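Serine-rich secreted cell wall anchored (LPXTG-motif ) protein (Lactobacillus reuteri ATCC 53608, PDB 5NXK) probably acts as a surface adhesin, its beta-solenoid binding region helping this gut bacterium attach to its host. Local coordinates at residues 111-117 with 161-166. Sequence-based numbering, arbitrary orientation.
Sequences TLVWSKT and TALYVS
With CG anti to the backbone N in both Trp-114 (chi1 -176°) and Tyr-164 (chi1 -168°), the two aromatic side chains run out together from adjacent parallel strands. The pyrrole ring of Trp-114 and the phenol ring of Tyr-164 are inclined by 25°, an offset pair with little overlap: Tyr-164 CD2 lies over one face of the indole, 3.3 Å from Trp-114 NE1. Farther along the phenol, Thr-117 comes in nearly perpendicular and sets CG2 3.4 Å from Tyr-164 CE2, while a water in the plane of the ring links Tyr-164 OH to Thr-117 OG1. Ser-115 OG, turned between its backbone N and carbonyl carbon, hydrogen-bonds to Tyr-164 O (3.0 Å) and accepts a weak bond from Ser-166 N. Leu-112 N bonds to Ala-162 O and Tyr-164 N to Val-113 O (3.0 Å), whereas buried Val-113 N has no partner. Thr-111 OG1 donates to Thr-161 O at 2.8 Å and is also hydrogen-bonded to Phe-150 N. Opposite the aromatic pair, Leu-163 CD2 packs 3.9 Å from Val-113 CB, and Val-113 CG1 meets Val-165 CG2. Strands 113-115 and 163-164 are neighbours in one parallel sheet of the beta-solenoid, although strands 122-127 to 159-160 intervene in sequence. Their apolar face looks inward, where Leu-163 touches Leu-124 and Leu-132; Phe-150 joins the aromatic cluster, strand 90-92 flanks 113-115, and strand 186-191 packs against 161-166.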
loop_
_atom_site.group_PDB
_atom_site.type_symbol
_atom_site.label_atom_id
_atom_site.label_comp_id
_atom_site.label_asym_id
_atom_site.label_seq_id
_atom_site.Cartn_x
_atom_site.Cartn_y
_atom_site.Cartn_z
ATOM N N THR A 111 -10.033 -1.012 -0.778
ATOM C CA THR A 111 -8.639 -1.406 -0.988
ATOM C C THR A 111 -8.050 -0.452 -2.018
ATOM O O THR A 111 -8.578 -0.352 -3.118
ATOM C CB THR A 111 -8.544 -2.847 -1.454
ATOM O OG1 THR A 111 -9.093 -3.691 -0.428
ATOM C CG2 THR A 111 -7.078 -3.244 -1.745
ATOM N N LEU A 112 -6.981 0.262 -1.670
ATOM C CA LEU A 112 -6.476 1.335 -2.543
ATOM C C LEU A 112 -5.422 0.873 -3.544
ATOM O O LEU A 112 -5.292 1.448 -4.635
ATOM C CB LEU A 112 -5.903 2.501 -1.733
ATOM C CG LEU A 112 -6.807 3.371 -0.842
ATOM C CD1 LEU A 112 -7.594 2.573 0.179
ATOM C CD2 LEU A 112 -5.949 4.411 -0.145
ATOM N N VAL A 113 -4.650 -0.134 -3.162
ATOM C CA VAL A 113 -3.618 -0.710 -4.038
ATOM C C VAL A 113 -3.587 -2.204 -3.795
ATOM O O VAL A 113 -3.647 -2.645 -2.644
ATOM C CB VAL A 113 -2.202 -0.126 -3.780
ATOM C CG1 VAL A 113 -1.176 -0.763 -4.734
ATOM C CG2 VAL A 113 -2.207 1.380 -3.942
ATOM N N TRP A 114 -3.504 -2.986 -4.867
ATOM C CA TRP A 114 -3.521 -4.437 -4.707
ATOM C C TRP A 114 -2.422 -5.031 -5.593
ATOM O O TRP A 114 -2.016 -4.402 -6.551
ATOM C CB TRP A 114 -4.907 -4.996 -5.062
ATOM C CG TRP A 114 -5.107 -6.469 -4.855
ATOM C CD1 TRP A 114 -5.639 -7.082 -3.750
ATOM C CD2 TRP A 114 -4.803 -7.517 -5.783
ATOM N NE1 TRP A 114 -5.660 -8.452 -3.926
ATOM C CE2 TRP A 114 -5.165 -8.740 -5.173
ATOM C CE3 TRP A 114 -4.253 -7.543 -7.068
ATOM C CZ2 TRP A 114 -4.987 -9.971 -5.807
ATOM C CZ3 TRP A 114 -4.089 -8.765 -7.699
ATOM C CH2 TRP A 114 -4.453 -9.960 -7.068
ATOM N N SER A 115 -1.944 -6.223 -5.269
ATOM C CA SER A 115 -0.868 -6.837 -6.045
ATOM C C SER A 115 -0.953 -8.346 -6.036
ATOM O O SER A 115 -1.551 -8.942 -5.133
ATOM C CB SER A 115 0.494 -6.392 -5.492
ATOM O OG SER A 115 0.721 -6.976 -4.217
ATOM N N LYS A 116 -0.363 -8.962 -7.056
ATOM C CA LYS A 116 -0.114 -10.396 -7.059
ATOM C C LYS A 116 0.958 -10.706 -6.020
ATOM O O LYS A 116 1.957 -9.992 -5.925
ATOM C CB LYS A 116 0.359 -10.868 -8.437
ATOM C CG LYS A 116 -0.738 -11.213 -9.438
ATOM C CD LYS A 116 -0.110 -11.459 -10.817
ATOM C CE LYS A 116 -1.148 -11.806 -11.875
ATOM N NZ LYS A 116 -2.280 -12.595 -11.337
ATOM N N THR A 117 0.752 -11.755 -5.232
ATOM C CA THR A 117 1.663 -12.061 -4.147
ATOM C C THR A 117 2.555 -13.268 -4.473
ATOM O O THR A 117 3.389 -13.667 -3.659
ATOM C CB THR A 117 0.881 -12.318 -2.860
ATOM O OG1 THR A 117 -0.076 -13.366 -3.092
ATOM C CG2 THR A 117 0.140 -11.048 -2.453
ATOM N N THR A 161 -8.228 -5.420 3.828
ATOM C CA THR A 161 -7.095 -4.529 3.994
ATOM C C THR A 161 -7.160 -3.329 3.065
ATOM O O THR A 161 -7.716 -3.418 1.982
ATOM C CB THR A 161 -5.755 -5.288 3.754
ATOM O OG1 THR A 161 -4.655 -4.414 4.015
ATOM C CG2 THR A 161 -5.672 -5.811 2.309
ATOM N N ALA A 162 -6.575 -2.213 3.497
ATOM C CA ALA A 162 -6.492 -1.002 2.671
ATOM C C ALA A 162 -5.406 -1.097 1.606
ATOM O O ALA A 162 -5.532 -0.519 0.533
ATOM C CB ALA A 162 -6.246 0.206 3.542
ATOM N N LEU A 163 -4.323 -1.804 1.923
ATOM C CA LEU A 163 -3.186 -1.919 1.009
ATOM C C LEU A 163 -2.701 -3.364 1.001
ATOM O O LEU A 163 -2.318 -3.903 2.043
ATOM C CB LEU A 163 -2.045 -0.982 1.428
ATOM C CG LEU A 163 -2.284 0.529 1.377
ATOM C CD1 LEU A 163 -1.134 1.286 2.037
ATOM C CD2 LEU A 163 -2.475 1.027 -0.062
ATOM N N TYR A 164 -2.707 -3.991 -0.172
ATOM C CA TYR A 164 -2.271 -5.382 -0.283
ATOM C C TYR A 164 -1.113 -5.411 -1.269
ATOM O O TYR A 164 -1.279 -5.713 -2.454
ATOM C CB TYR A 164 -3.431 -6.269 -0.737
ATOM C CG TYR A 164 -3.228 -7.757 -0.622
ATOM C CD1 TYR A 164 -3.183 -8.375 0.627
ATOM C CD2 TYR A 164 -3.123 -8.560 -1.765
ATOM C CE1 TYR A 164 -3.026 -9.737 0.743
ATOM C CE2 TYR A 164 -2.972 -9.944 -1.659
ATOM C CZ TYR A 164 -2.925 -10.520 -0.401
ATOM O OH TYR A 164 -2.774 -11.879 -0.254
ATOM N N VAL A 165 0.066 -5.086 -0.749
ATOM C CA VAL A 165 1.258 -4.885 -1.553
ATOM C C VAL A 165 2.250 -5.948 -1.132
ATOM O O VAL A 165 2.662 -5.995 0.028
ATOM C CB VAL A 165 1.861 -3.484 -1.344
ATOM C CG1 VAL A 165 3.166 -3.333 -2.138
ATOM C CG2 VAL A 165 0.848 -2.399 -1.712
ATOM N N SER A 166 2.639 -6.804 -2.066
ATOM C CA SER A 166 3.313 -8.028 -1.668
ATOM C C SER A 166 4.632 -7.807 -0.922
ATOM O O SER A 166 4.870 -8.427 0.122
ATOM C CB SER A 166 3.558 -8.902 -2.901
ATOM O OG SER A 166 4.040 -10.171 -2.504
HETATM O O HOH W 1 5.916 -11.634 -3.994
HETATM O O HOH W 2 -2.849 -13.296 -2.720
#